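Local coordinates for protein alkyl hydroperoxide reductase E (Mycobacterium tuberculosis, PDB 5C04) that probably reduces hydrogen peroxide and organic hydroperoxides to water and alcohols, serving as a thiol-specific, mycoredoxin-dependent peroxidase, at residues A[3-8]-A[129-134]; A[8-13]-A[102-107]; A[39-44]-A[76-81]; A[47-52]-A[137-142]. The protein carries 1 engineered substitution. One frame throughout, in Å; residues are numbered along the deposited sequence. Where two conformers were deposited one is given.

Contact 1 (A[3-8]-A[129-134]); sequences LNVGAT and RFAEMK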
loop_
_atom_site.group_PDB
_atom_site.type_symbol
_atom_site.label_atom_id
_atom_site.label_comp_id
_atom_site.label_asym_id
_atom_site.label_seq_id
_atom_site.Cartn_x
_atom_site.Cartn_y
_atom_site.Cartn_z
ATOM N N LEU A 3 21.355 3.077 -10.251
ATOM C CA LEU A 3 22.718 3.337 -9.790
ATOM C C LEU A 3 23.625 2.193 -10.205
ATOM O O LEU A 3 23.212 1.041 -10.222
ATOM C CB LEU A 3 22.759 3.492 -8.275
ATOM C CG LEU A 3 22.058 4.716 -7.665
ATOM C CD1 LEU A 3 22.209 4.666 -6.158
ATOM C CD2 LEU A 3 22.590 6.047 -8.196
ATOM N N ASN A 4 24.872 2.519 -10.544
ATOM C CA ASN A 4 25.797 1.540 -11.080
ATOM C C ASN A 4 26.791 1.056 -10.050
ATOM O O ASN A 4 26.998 1.682 -9.008
ATOM C CB ASN A 4 26.529 2.121 -12.296
ATOM C CG ASN A 4 25.642 2.176 -13.526
ATOM O OD1 ASN A 4 25.194 1.139 -14.028
ATOM N ND2 ASN A 4 25.367 3.371 -14.005
ATOM N N VAL A 5 27.415 -0.070 -10.373
ATOM C CA VAL A 5 28.524 -0.599 -9.597
ATOM C C VAL A 5 29.595 0.486 -9.461
ATOM O O VAL A 5 29.951 1.149 -10.444
ATOM C CB VAL A 5 29.112 -1.863 -10.269
ATOM C CG1 VAL A 5 30.333 -2.368 -9.512
ATOM C CG2 VAL A 5 28.059 -2.957 -10.370
ATOM N N GLY A 6 30.075 0.682 -8.238
ATOM C CA GLY A 6 31.022 1.734 -7.946
ATOM C C GLY A 6 30.435 2.875 -7.161
ATOM O O GLY A 6 31.135 3.535 -6.394
ATOM N N ALA A 7 29.140 3.117 -7.339
ATOM C CA ALA A 7 28.488 4.216 -6.659
ATOM C C ALA A 7 28.344 3.921 -5.174
ATOM O O ALA A 7 28.270 2.762 -4.755
ATOM C CB ALA A 7 27.116 4.482 -7.273
ATOM N N THR A 8 28.269 4.979 -4.384
ATOM C CA THR A 8 27.964 4.855 -2.974
ATOM C C THR A 8 26.458 4.647 -2.862
ATOM O O THR A 8 25.674 5.408 -3.435
ATOM C CB THR A 8 28.396 6.101 -2.194
ATOM O OG1 THR A 8 29.821 6.252 -2.306
ATOM C CG2 THR A 8 28.018 5.992 -0.717
ATOM N N ARG A 129 28.258 -3.117 -5.348
ATOM C CA ARG A 129 29.135 -4.083 -6.021
ATOM C C ARG A 129 28.402 -4.967 -7.024
ATOM O O ARG A 129 29.037 -5.688 -7.809
ATOM C CB ARG A 129 29.835 -4.947 -4.969
ATOM C CG ARG A 129 30.742 -4.156 -4.030
ATOM C CD ARG A 129 31.908 -3.493 -4.756
ATOM N NE ARG A 129 32.720 -2.660 -3.862
ATOM C CZ ARG A 129 33.710 -1.863 -4.265
ATOM N NH1 ARG A 129 34.033 -1.790 -5.556
ATOM N NH2 ARG A 129 34.391 -1.138 -3.376
ATOM N N PHE A 130 27.063 -4.936 -6.973
ATOM C CA PHE A 130 26.219 -5.636 -7.911
ATOM C C PHE A 130 24.983 -4.755 -8.085
ATOM O O PHE A 130 24.511 -4.159 -7.104
ATOM C CB PHE A 130 25.819 -7.012 -7.355
ATOM C CG PHE A 130 24.795 -7.722 -8.180
ATOM C CD1 PHE A 130 25.137 -8.438 -9.315
ATOM C CD2 PHE A 130 23.446 -7.663 -7.835
ATOM C CE1 PHE A 130 24.176 -9.100 -10.072
ATOM C CE2 PHE A 130 22.499 -8.293 -8.595
ATOM C CZ PHE A 130 22.829 -8.990 -9.722
ATOM N N ALA A 131 24.482 -4.683 -9.318
ATOM C CA ALA A 131 23.313 -3.847 -9.626
ATOM C C ALA A 131 22.564 -4.375 -10.824
ATOM O O ALA A 131 23.148 -4.597 -11.886
ATOM C CB ALA A 131 23.729 -2.399 -9.854
ATOM N N GLU A 132 21.251 -4.574 -10.673
ATOM C CA GLU A 132 20.434 -4.941 -11.809
ATOM C C GLU A 132 19.062 -4.314 -11.650
ATOM O O GLU A 132 18.662 -3.950 -10.523
ATOM C CB GLU A 132 20.280 -6.449 -11.923
ATOM C CG GLU A 132 19.410 -7.052 -10.825
ATOM C CD GLU A 132 19.243 -8.549 -10.858
ATOM O OE1 GLU A 132 19.671 -9.215 -11.844
ATOM O OE2 GLU A 132 18.663 -9.080 -9.868
ATOM N N MET A 133 18.345 -4.214 -12.762
ATOM C CA MET A 133 16.932 -3.824 -12.714
ATOM C C MET A 133 16.145 -4.480 -13.815
ATOM O O MET A 133 16.382 -4.218 -14.998
ATOM C CB MET A 133 16.751 -2.310 -12.810
ATOM C CG MET A 133 15.352 -1.848 -12.414
ATOM S SD MET A 133 14.944 -0.159 -12.908
ATOM C CE MET A 133 14.755 -0.312 -14.679
ATOM N N LYS A 134 15.218 -5.349 -13.425
ATOM C CA LYS A 134 14.284 -5.971 -14.343
ATOM C C LYS A 134 12.905 -5.315 -14.247
ATOM O O LYS A 134 12.584 -4.643 -13.259
ATOM C CB LYS A 134 14.212 -7.481 -14.081
ATOM C CG LYS A 134 15.571 -8.178 -14.156
ATOM C CD LYS A 134 16.229 -7.975 -15.504
ATOM C CE LYS A 134 17.381 -8.946 -15.715
ATOM N NZ LYS A 134 18.418 -8.750 -14.667
#
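Val5 rests on the backbone of Arg129, Phe130 and Ala131. Its CB carries two methyls that spread over the strand. CG1 lies anti to the backbone N (chi1 176°) and takes the Arg129 end, 3.9 Å from Arg129 O and 4.1 Å from Arg129 CA. CG2, beside the backbone N, is also near the Arg129 carbonyl, but reaches further along the strand: it comes within 4.1 Å of Ala131 N. The apolar part of the contact is completed by Val5 CG2 and Ala131 CB at 4.4 Å, both methyl carbons. Leu3 O lies 3.5 Å from Ala131 CB. This carbonyl is covered here and has no hydrogen-bond partner in the model.

The strand that receives Val5 is an edge of the central sheet of the thioredoxin fold, and it is irregular at this point. Arg129 and Phe130 both face Val121 of the neighbouring antiparallel strand, making a classic beta bulge, and both side chains start away from residues 3-8. Phe130 packs on Leu144 and Ala148 of helix 143-150, whereas Arg129 NE forms a salt bridge with Asp123. Next to Arg129 the N-terminal loop reverses in a type II turn from Asn4 to Ala7, closed by Ala7 N to Asn4 O at 3.1 Å. Gly6 occupies the turn's third position with positive phi (108°), a conformation natural to glycine. The second half of the turn is held in place by backbone hydrogen bonds of Gly6 and Ala7 to Ile128, while Leu3 pairs with Tyr105.

Contact 2 (A[8-13]-A[102-107]); sequences TAPDFT and SQAYGV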
loop_
_atom_site.group_PDB
_atom_site.type_symbol
_atom_site.label_atom_id
_atom_site.label_comp_id
_atom_site.label_asym_id
_atom_site.label_seq_id
_atom_site.Cartn_x
_atom_site.Cartn_y
_atom_site.Cartn_z
ATOM N N THR A 8 28.269 4.979 -4.384
ATOM C CA THR A 8 27.964 4.855 -2.974
ATOM C C THR A 8 26.458 4.647 -2.862
ATOM O O THR A 8 25.674 5.408 -3.435
ATOM C CB THR A 8 28.396 6.101 -2.194
ATOM O OG1 THR A 8 29.821 6.252 -2.306
ATOM C CG2 THR A 8 28.018 5.992 -0.717
ATOM N N ALA A 9 26.069 3.603 -2.142
ATOM C CA ALA A 9 24.641 3.306 -1.910
ATOM C C ALA A 9 23.977 4.419 -1.090
ATOM O O ALA A 9 24.442 4.708 0.011
ATOM C CB ALA A 9 24.520 2.000 -1.161
ATOM N N PRO A 10 22.865 5.023 -1.596
ATOM C CA PRO A 10 22.194 6.056 -0.809
ATOM C C PRO A 10 21.745 5.525 0.537
ATOM O O PRO A 10 21.203 4.421 0.601
ATOM C CB PRO A 10 20.999 6.435 -1.689
ATOM C CG PRO A 10 21.510 6.236 -3.073
ATOM C CD PRO A 10 22.408 5.032 -2.996
ATOM N N ASP A 11 21.933 6.296 1.609
ATOM C CA ASP A 11 21.447 5.844 2.910
ATOM C C ASP A 11 19.927 5.940 2.945
ATOM O O ASP A 11 19.299 6.716 2.213
ATOM C CB ASP A 11 21.988 6.666 4.090
ATOM C CG ASP A 11 22.002 5.863 5.425
ATOM O OD1 ASP A 11 21.667 4.644 5.450
ATOM O OD2 ASP A 11 22.400 6.462 6.458
ATOM N N PHE A 12 19.360 5.120 3.805
ATOM C CA PHE A 12 17.940 5.182 4.057
ATOM C C PHE A 12 17.627 4.695 5.447
ATOM O O PHE A 12 18.380 3.918 6.020
ATOM C CB PHE A 12 17.136 4.374 3.012
ATOM C CG PHE A 12 17.459 2.882 2.967
ATOM C CD1 PHE A 12 17.007 2.016 3.954
ATOM C CD2 PHE A 12 18.204 2.349 1.918
ATOM C CE1 PHE A 12 17.297 0.656 3.908
ATOM C CE2 PHE A 12 18.491 0.992 1.862
ATOM C CZ PHE A 12 18.034 0.139 2.851
ATOM N N THR A 13 16.480 5.153 5.953
ATOM C CA THR A 13 15.905 4.628 7.176
ATOM C C THR A 13 14.432 4.346 6.906
ATOM O O THR A 13 13.667 5.284 6.623
ATOM C CB THR A 13 16.014 5.631 8.340
ATOM O OG1 THR A 13 17.377 6.085 8.472
ATOM C CG2 THR A 13 15.555 4.988 9.651
ATOM N N SER A 102 13.319 3.960 -3.583
ATOM C CA SER A 102 13.351 3.387 -4.923
ATOM C C SER A 102 13.851 4.403 -5.974
ATOM O O SER A 102 14.684 4.079 -6.838
ATOM C CB SER A 102 11.961 2.839 -5.280
ATOM O OG SER A 102 11.542 1.859 -4.342
ATOM N N GLN A 103 13.373 5.643 -5.871
ATOM C CA GLN A 103 13.830 6.721 -6.745
ATOM C C GLN A 103 15.310 7.035 -6.552
ATOM O O GLN A 103 16.007 7.253 -7.533
ATOM C CB GLN A 103 13.019 7.996 -6.502
ATOM C CG GLN A 103 11.597 7.921 -7.002
ATOM C CD GLN A 103 10.841 9.191 -6.671
ATOM O OE1 GLN A 103 10.974 9.736 -5.574
ATOM N NE2 GLN A 103 10.062 9.681 -7.622
ATOM N N ALA A 104 15.765 7.082 -5.300
ATOM C CA ALA A 104 17.200 7.333 -5.000
ATOM C C ALA A 104 18.102 6.301 -5.618
ATOM O O ALA A 104 19.270 6.607 -5.940
ATOM C CB ALA A 104 17.438 7.363 -3.494
ATOM N N TYR A 105 17.630 5.054 -5.720
ATOM C CA TYR A 105 18.404 3.982 -6.330
ATOM C C TYR A 105 18.187 3.880 -7.839
ATOM O O TYR A 105 18.852 3.067 -8.493
ATOM C CB TYR A 105 18.133 2.623 -5.623
ATOM C CG TYR A 105 18.901 2.461 -4.328
ATOM C CD1 TYR A 105 18.512 3.107 -3.149
ATOM C CD2 TYR A 105 20.069 1.681 -4.287
ATOM C CE1 TYR A 105 19.243 2.985 -1.967
ATOM C CE2 TYR A 105 20.786 1.524 -3.110
ATOM C CZ TYR A 105 20.392 2.204 -1.961
ATOM O OH TYR A 105 21.083 2.092 -0.776
ATOM N N GLY A 106 17.280 4.690 -8.382
ATOM C CA GLY A 106 17.000 4.726 -9.809
ATOM C C GLY A 106 16.166 3.576 -10.318
ATOM O O GLY A 106 16.191 3.254 -11.498
ATOM N N VAL A 107 15.378 2.961 -9.436
ATOM C CA VAL A 107 14.606 1.784 -9.836
ATOM C C VAL A 107 13.105 1.939 -9.610
ATOM O O VAL A 107 12.400 0.935 -9.523
ATOM C CB VAL A 107 15.122 0.507 -9.131
ATOM C CG1 VAL A 107 16.561 0.228 -9.533
ATOM C CG2 VAL A 107 15.000 0.624 -7.624
#
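Tyr105 reaches Pro10 with both its hydroxyl and its ring. The hydroxyl donates to Pro10 O, with Tyr105 OH and Pro10 O 2.7 Å apart; it comes in at a C=O...O angle of 140° and only 15° out of the carbonyl plane. Pro10 CD sits over one face of the phenol in a CH-pi contact, 3.9 Å from the Tyr105 ring centroid and displaced toward the rim on the hydroxyl side. Pro10 CB and CG lie near Tyr105 CE1 and also meet Ala104: Pro10 CB is 4.1 Å from Ala104 CB, and Pro10 CG is 3.7 Å from Ala104 O.

Two neighbours close in on the hydroxyl. Ala9 CB lies 3.5 Å from Tyr105 OH, and Phe12 brings its ring edge up to the same oxygen, with Phe12 CE2 3.9 Å from Tyr105 OH. Phe12 CG sits between the backbone N and the carbonyl carbon (chi1 61°), and its side chain crosses that of the tyrosine at about a right angle.

Further out, Tyr105 sits where helix 100-104 ends. Gly106, with positive phi, ends it in a Schellman motif in which Val107 N bonds to Ser102 O at 2.9 Å and Gly106 N to Gln103 O. The rings of Phe37 and Phe120 also meet the tyrosine, placing it in the core between the sheet and the N-terminal loop. A buried phenol thus gains a polar partner in a carbonyl of that loop, so its hydroxyl can be satisfied within an otherwise largely apolar setting.

Contact 3 (A[39-44]-A[76-81]); sequences PLAFTG and PTHKIW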
loop_
_atom_site.group_PDB
_atom_site.type_symbol
_atom_site.label_atom_id
_atom_site.label_comp_id
_atom_site.label_asym_id
_atom_site.label_seq_id
_atom_site.Cartn_x
_atom_site.Cartn_y
_atom_site.Cartn_z
ATOM N N PRO A 39 7.894 -4.872 -6.790
ATOM C CA PRO A 39 6.630 -4.169 -6.954
ATOM C C PRO A 39 5.613 -4.175 -5.797
ATOM O O PRO A 39 5.325 -3.109 -5.239
ATOM C CB PRO A 39 6.045 -4.831 -8.206
ATOM C CG PRO A 39 7.226 -5.140 -9.032
ATOM C CD PRO A 39 8.324 -5.503 -8.047
ATOM N N LEU A 40 5.042 -5.325 -5.443
ATOM C CA LEU A 40 3.879 -5.320 -4.572
ATOM C C LEU A 40 3.665 -6.624 -3.836
ATOM O O LEU A 40 3.631 -7.706 -4.442
ATOM C CB LEU A 40 2.598 -5.057 -5.368
ATOM C CG LEU A 40 2.301 -3.633 -5.885
ATOM C CD1 LEU A 40 1.032 -3.650 -6.743
ATOM C CD2 LEU A 40 2.201 -2.647 -4.734
ATOM N N ALA A 41 3.436 -6.509 -2.516
ATOM C CA ALA A 41 2.925 -7.628 -1.749
ATOM C C ALA A 41 1.692 -8.244 -2.390
ATOM O O ALA A 41 0.875 -7.538 -2.977
ATOM C CB ALA A 41 2.585 -7.191 -0.339
ATOM N N PHE A 42 1.571 -9.562 -2.250
ATOM C CA PHE A 42 0.363 -10.307 -2.639
ATOM C C PHE A 42 0.151 -10.263 -4.138
ATOM O O PHE A 42 -1.027 -10.270 -4.614
ATOM C CB PHE A 42 -0.917 -9.784 -1.993
ATOM C CG PHE A 42 -0.887 -9.680 -0.510
ATOM C CD1 PHE A 42 -0.915 -10.804 0.294
ATOM C CD2 PHE A 42 -0.931 -8.420 0.089
ATOM C CE1 PHE A 42 -0.946 -10.672 1.692
ATOM C CE2 PHE A 42 -0.948 -8.303 1.469
ATOM C CZ PHE A 42 -0.934 -9.415 2.240
ATOM N N THR A 43 1.234 -10.169 -4.893
ATOM C CA THR A 43 1.197 -10.400 -6.326
ATOM C C THR A 43 2.059 -11.607 -6.703
ATOM O O THR A 43 2.981 -11.997 -5.985
ATOM C CB THR A 43 1.590 -9.147 -7.148
ATOM O OG1 THR A 43 2.944 -8.807 -6.893
ATOM C CG2 THR A 43 0.679 -7.990 -6.864
ATOM N N GLY A 44 1.771 -12.202 -7.853
ATOM C CA GLY A 44 2.304 -13.536 -8.181
ATOM C C GLY A 44 3.789 -13.622 -8.320
ATOM O O GLY A 44 4.425 -14.506 -7.739
ATOM N N PRO A 76 1.691 -2.636 7.873
ATOM C CA PRO A 76 0.630 -3.644 8.117
ATOM C C PRO A 76 0.437 -4.613 6.945
ATOM O O PRO A 76 0.119 -5.775 7.165
ATOM C CB PRO A 76 -0.630 -2.786 8.345
ATOM C CG PRO A 76 -0.097 -1.495 8.862
ATOM C CD PRO A 76 1.202 -1.264 8.112
ATOM N N THR A 77 0.569 -4.117 5.707
ATOM C CA THR A 77 0.524 -5.007 4.558
ATOM C C THR A 77 1.617 -6.056 4.628
ATOM O O THR A 77 1.387 -7.251 4.407
ATOM C CB THR A 77 0.643 -4.195 3.259
ATOM O OG1 THR A 77 -0.543 -3.390 3.128
ATOM C CG2 THR A 77 0.783 -5.070 2.030
ATOM N N HIS A 78 2.831 -5.572 4.891
ATOM C CA HIS A 78 3.986 -6.456 4.936
ATOM C C HIS A 78 3.954 -7.411 6.107
ATOM O O HIS A 78 4.394 -8.551 5.965
ATOM C CB HIS A 78 5.257 -5.635 4.910
ATOM C CG HIS A 78 5.477 -4.943 3.598
ATOM N ND1 HIS A 78 6.345 -3.896 3.448
ATOM C CD2 HIS A 78 4.903 -5.133 2.382
ATOM C CE1 HIS A 78 6.331 -3.483 2.191
ATOM N NE2 HIS A 78 5.456 -4.211 1.523
ATOM N N LYS A 79 3.373 -6.988 7.231
ATOM C CA LYS A 79 3.223 -7.888 8.368
ATOM C C LYS A 79 2.332 -9.085 8.057
ATOM O O LYS A 79 2.704 -10.249 8.328
ATOM C CB LYS A 79 2.706 -7.144 9.603
ATOM C CG LYS A 79 2.567 -8.022 10.851
ATOM C CD LYS A 79 3.876 -8.702 11.228
ATOM C CE LYS A 79 3.811 -9.347 12.601
ATOM N NZ LYS A 79 5.062 -10.099 12.897
ATOM N N ILE A 80 1.155 -8.847 7.489
ATOM C CA ILE A 80 0.255 -9.934 7.118
ATOM C C ILE A 80 0.892 -10.836 6.044
ATOM O O ILE A 80 0.835 -12.063 6.079
ATOM C CB ILE A 80 -1.113 -9.387 6.637
ATOM C CG1 ILE A 80 -1.843 -8.662 7.777
ATOM C CG2 ILE A 80 -1.951 -10.504 6.036
ATOM C CD1 ILE A 80 -2.172 -9.510 8.985
ATOM N N TRP A 81 1.501 -10.216 5.035
ATOM C CA TRP A 81 2.106 -10.970 3.946
ATOM C C TRP A 81 3.226 -11.864 4.497
ATOM O O TRP A 81 3.311 -13.049 4.158
ATOM C CB TRP A 81 2.647 -10.021 2.885
ATOM C CG TRP A 81 2.989 -10.690 1.581
ATOM C CD1 TRP A 81 2.360 -11.751 0.998
ATOM C CD2 TRP A 81 4.056 -10.328 0.692
ATOM N NE1 TRP A 81 2.949 -12.063 -0.205
ATOM C CE2 TRP A 81 3.995 -11.201 -0.419
ATOM C CE3 TRP A 81 5.024 -9.341 0.720
ATOM C CZ2 TRP A 81 4.886 -11.115 -1.482
ATOM C CZ3 TRP A 81 5.924 -9.257 -0.339
ATOM C CH2 TRP A 81 5.847 -10.142 -1.423
HETATM O O HOH W 1 4.301 -4.048 -1.101
#
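Ala41 and Trp81 mark the closest backbone approach, CA to CA 6.7 Å, where a type II turn from Leu40 to Thr43 lies against helix 75-85. One face of the indole receives the turn: Ala41 CA stands over the six-membered ring, 3.6 Å from its centroid, and Ala41 CB touches Trp81 CE3 at 3.4 Å. Phe42 N lies above the same face, 3.5 Å from Trp81 CE2. Anti to the backbone N (chi1 -166°), Trp81 CG lies over one face of the Phe42 ring.

The turn falls within the Pro39-to-Cys46 segment that matches the PxxxTxxC signature of peroxiredoxins, just ahead of the helix bearing Cys46, the active-site cysteine by similarity. Thr43 OG1 bonds back to Leu40 O.

Phe42's ring meets the indole's five-membered ring obliquely, centroids 4.5 Å apart and planes at 52°. The far end of the ring reaches the helix: Phe42 CE2 is 3.7 Å from Thr77 CG2, and Ile80 CG2 lies at the ring edge by CZ. Phe42 also packs on Ile80 of the second subunit, and Thr77 on Thr77 of that subunit. Water 1 accepts from Ala41 N at 3.0 Å and lies in the imidazole plane at His78 NE2, 2.9 Å away.

Contact 4 (A[47-52]-A[137-142]); sequences QGELDQ and GEVRDQ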
loop_
_atom_site.group_PDB
_atom_site.type_symbol
_atom_site.label_atom_id
_atom_site.label_comp_id
_atom_site.label_asym_id
_atom_site.label_seq_id
_atom_site.Cartn_x
_atom_site.Cartn_y
_atom_site.Cartn_z
ATOM N N GLN A 47 5.599 -12.835 -5.046
ATOM C CA GLN A 47 5.459 -13.995 -4.163
ATOM C C GLN A 47 6.482 -15.067 -4.529
ATOM O O GLN A 47 7.164 -15.612 -3.647
ATOM C CB GLN A 47 4.036 -14.580 -4.231
ATOM C CG GLN A 47 3.827 -15.674 -3.171
ATOM C CD GLN A 47 3.496 -15.086 -1.835
ATOM O OE1 GLN A 47 2.533 -14.322 -1.708
ATOM N NE2 GLN A 47 4.315 -15.374 -0.822
ATOM N N GLY A 48 6.628 -15.354 -5.796
ATOM C CA GLY A 48 7.574 -16.368 -6.224
ATOM C C GLY A 48 8.985 -15.991 -5.847
ATOM O O GLY A 48 9.776 -16.846 -5.419
ATOM N N GLU A 49 9.353 -14.736 -6.092
ATOM C CA GLU A 49 10.725 -14.296 -5.808
ATOM C C GLU A 49 11.019 -14.335 -4.323
ATOM O O GLU A 49 12.070 -14.844 -3.919
ATOM C CB GLU A 49 10.998 -12.899 -6.362
ATOM C CG GLU A 49 10.848 -12.775 -7.871
ATOM C CD GLU A 49 11.536 -11.530 -8.391
ATOM O OE1 GLU A 49 11.060 -10.433 -8.029
ATOM O OE2 GLU A 49 12.587 -11.635 -9.106
ATOM N N LEU A 50 10.137 -13.814 -3.493
ATOM C CA LEU A 50 10.399 -13.836 -2.049
ATOM C C LEU A 50 10.246 -15.234 -1.454
ATOM O O LEU A 50 10.921 -15.545 -0.490
ATOM C CB LEU A 50 9.589 -12.774 -1.307
ATOM C CG LEU A 50 10.015 -11.321 -1.568
ATOM C CD1 LEU A 50 9.379 -10.426 -0.496
ATOM C CD2 LEU A 50 11.498 -11.102 -1.681
ATOM N N ASP A 51 9.380 -16.076 -2.009
ATOM C CA ASP A 51 9.303 -17.474 -1.558
ATOM C C ASP A 51 10.604 -18.180 -1.840
ATOM O O ASP A 51 11.065 -18.963 -0.984
ATOM C CB ASP A 51 8.114 -18.213 -2.201
ATOM C CG ASP A 51 6.765 -17.807 -1.619
ATOM O OD1 ASP A 51 6.673 -16.974 -0.667
ATOM O OD2 ASP A 51 5.737 -18.374 -2.081
ATOM N N GLN A 52 11.215 -17.947 -2.998
ATOM C CA GLN A 52 12.523 -18.563 -3.316
ATOM C C GLN A 52 13.564 -18.047 -2.312
ATOM O O GLN A 52 14.380 -18.821 -1.795
ATOM C CB GLN A 52 12.912 -18.297 -4.790
ATOM C CG GLN A 52 14.390 -18.448 -5.189
ATOM C CD GLN A 52 14.818 -19.829 -5.650
ATOM O OE1 GLN A 52 14.005 -20.701 -5.927
ATOM N NE2 GLN A 52 16.120 -20.043 -5.685
ATOM N N GLY A 137 7.186 -7.389 -15.066
ATOM C CA GLY A 137 6.781 -8.648 -15.684
ATOM C C GLY A 137 7.853 -9.695 -15.835
ATOM O O GLY A 137 7.553 -10.783 -16.329
ATOM N N GLU A 138 9.084 -9.392 -15.413
ATOM C CA GLU A 138 10.217 -10.274 -15.506
ATOM C C GLU A 138 10.495 -10.922 -14.148
ATOM O O GLU A 138 9.951 -10.482 -13.127
ATOM C CB GLU A 138 11.452 -9.501 -15.957
ATOM C CG GLU A 138 11.374 -9.007 -17.399
ATOM C CD GLU A 138 12.657 -8.324 -17.813
ATOM O OE1 GLU A 138 12.847 -7.144 -17.435
ATOM O OE2 GLU A 138 13.470 -8.974 -18.522
ATOM N N VAL A 139 11.305 -11.969 -14.156
ATOM C CA VAL A 139 11.738 -12.708 -12.969
ATOM C C VAL A 139 13.246 -12.717 -12.910
ATOM O O VAL A 139 13.897 -13.065 -13.899
ATOM C CB VAL A 139 11.259 -14.185 -12.992
ATOM C CG1 VAL A 139 11.646 -14.909 -11.701
ATOM C CG2 VAL A 139 9.775 -14.213 -13.212
ATOM N N ARG A 140 13.826 -12.395 -11.749
ATOM C CA ARG A 140 15.273 -12.338 -11.606
ATOM C C ARG A 140 15.876 -13.725 -11.409
ATOM O O ARG A 140 15.191 -14.655 -10.963
ATOM C CB ARG A 140 15.650 -11.404 -10.457
ATOM C CG ARG A 140 15.316 -9.965 -10.762
ATOM C CD ARG A 140 15.455 -9.097 -9.530
ATOM N NE ARG A 140 14.263 -9.187 -8.712
ATOM C CZ ARG A 140 13.939 -8.282 -7.790
ATOM N NH1 ARG A 140 14.788 -7.306 -7.479
ATOM N NH2 ARG A 140 12.779 -8.387 -7.172
ATOM N N ASP A 141 17.160 -13.842 -11.758
ATOM C CA ASP A 141 17.950 -15.045 -11.559
ATOM C C ASP A 141 18.758 -14.887 -10.270
ATOM O O ASP A 141 19.751 -14.163 -10.221
ATOM C CB ASP A 141 18.877 -15.217 -12.769
ATOM C CG ASP A 141 19.716 -16.467 -12.701
ATOM O OD1 ASP A 141 19.674 -17.184 -11.685
ATOM O OD2 ASP A 141 20.430 -16.710 -13.702
ATOM N N GLN A 142 18.284 -15.537 -9.209
ATOM C CA GLN A 142 18.878 -15.384 -7.894
ATOM C C GLN A 142 20.295 -16.000 -7.748
ATOM O O GLN A 142 21.017 -15.677 -6.831
ATOM C CB GLN A 142 17.914 -15.863 -6.804
ATOM C CG GLN A 142 16.583 -15.115 -6.848
ATOM C CD GLN A 142 15.674 -15.351 -5.648
ATOM O OE1 GLN A 142 16.083 -15.927 -4.649
ATOM N NE2 GLN A 142 14.429 -14.906 -5.754
HETATM O O HOH W 2 13.611 -14.209 -8.685
HETATM O O HOH W 3 17.473 -18.111 -3.835
#
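Glu49 OE2 is gripped by three donors: Arg140 N at 3.0 Å, Arg140 NE at 3.0 Å, and water 2. The two nitrogens reach it from opposite faces of the carboxylate plane, the backbone N on the anti side and NE on the syn side. The second oxygen, Glu49 OE1, takes Arg140 NH2 at 2.8 Å in a nearly straight bond (173°), from above the carboxylate plane but in the plane of the guanidinium. The salt bridge is therefore bidentate and side-on, with the two flat groups 36° apart. Arg117 NH1 forms a further salt bridge to OE1, while Arg140 NH2 also bonds Phe37 O and NH1 bonds Thr119 OG1.

Gln142 holds the helix backbone itself: its extended side chain donates from Gln142 NE2 to Glu49 O at 3.0 Å. Water 2 sits among these groups, donating to Glu49 OE2 and to Arg140 O and accepting from Gln142 NE2.

Helix 44-55, which carries Cys46, is thereby tied to the loop before helix 143-150. Donors on both oxygens, from two arginines and a water, restrain the carboxylate in position and rotation.

Contacts 1 and 2 adjoin and share Thr8, their centres 10 Å apart: Leu3 N meets Tyr105 O at 3.1 Å in a probable hydrogen bond, and Leu3 also packs on Pro10. Contact 4 touches contact 1 through Arg140, which lies against Glu132 and Lys134 of the strand. Contacts 3 and 4, centres 14 Å apart, meet where Trp81 NE1 probably bonds Gln47 OE1 at 2.7 Å. Both come close to Cys46, the active-site residue by similarity: its side chain is about 4 Å from that of Trp81 and about 5 Å from that of Glu49. Contacts 1 and 2 lie away from it, contact 1 across the chain's centre from contact 3.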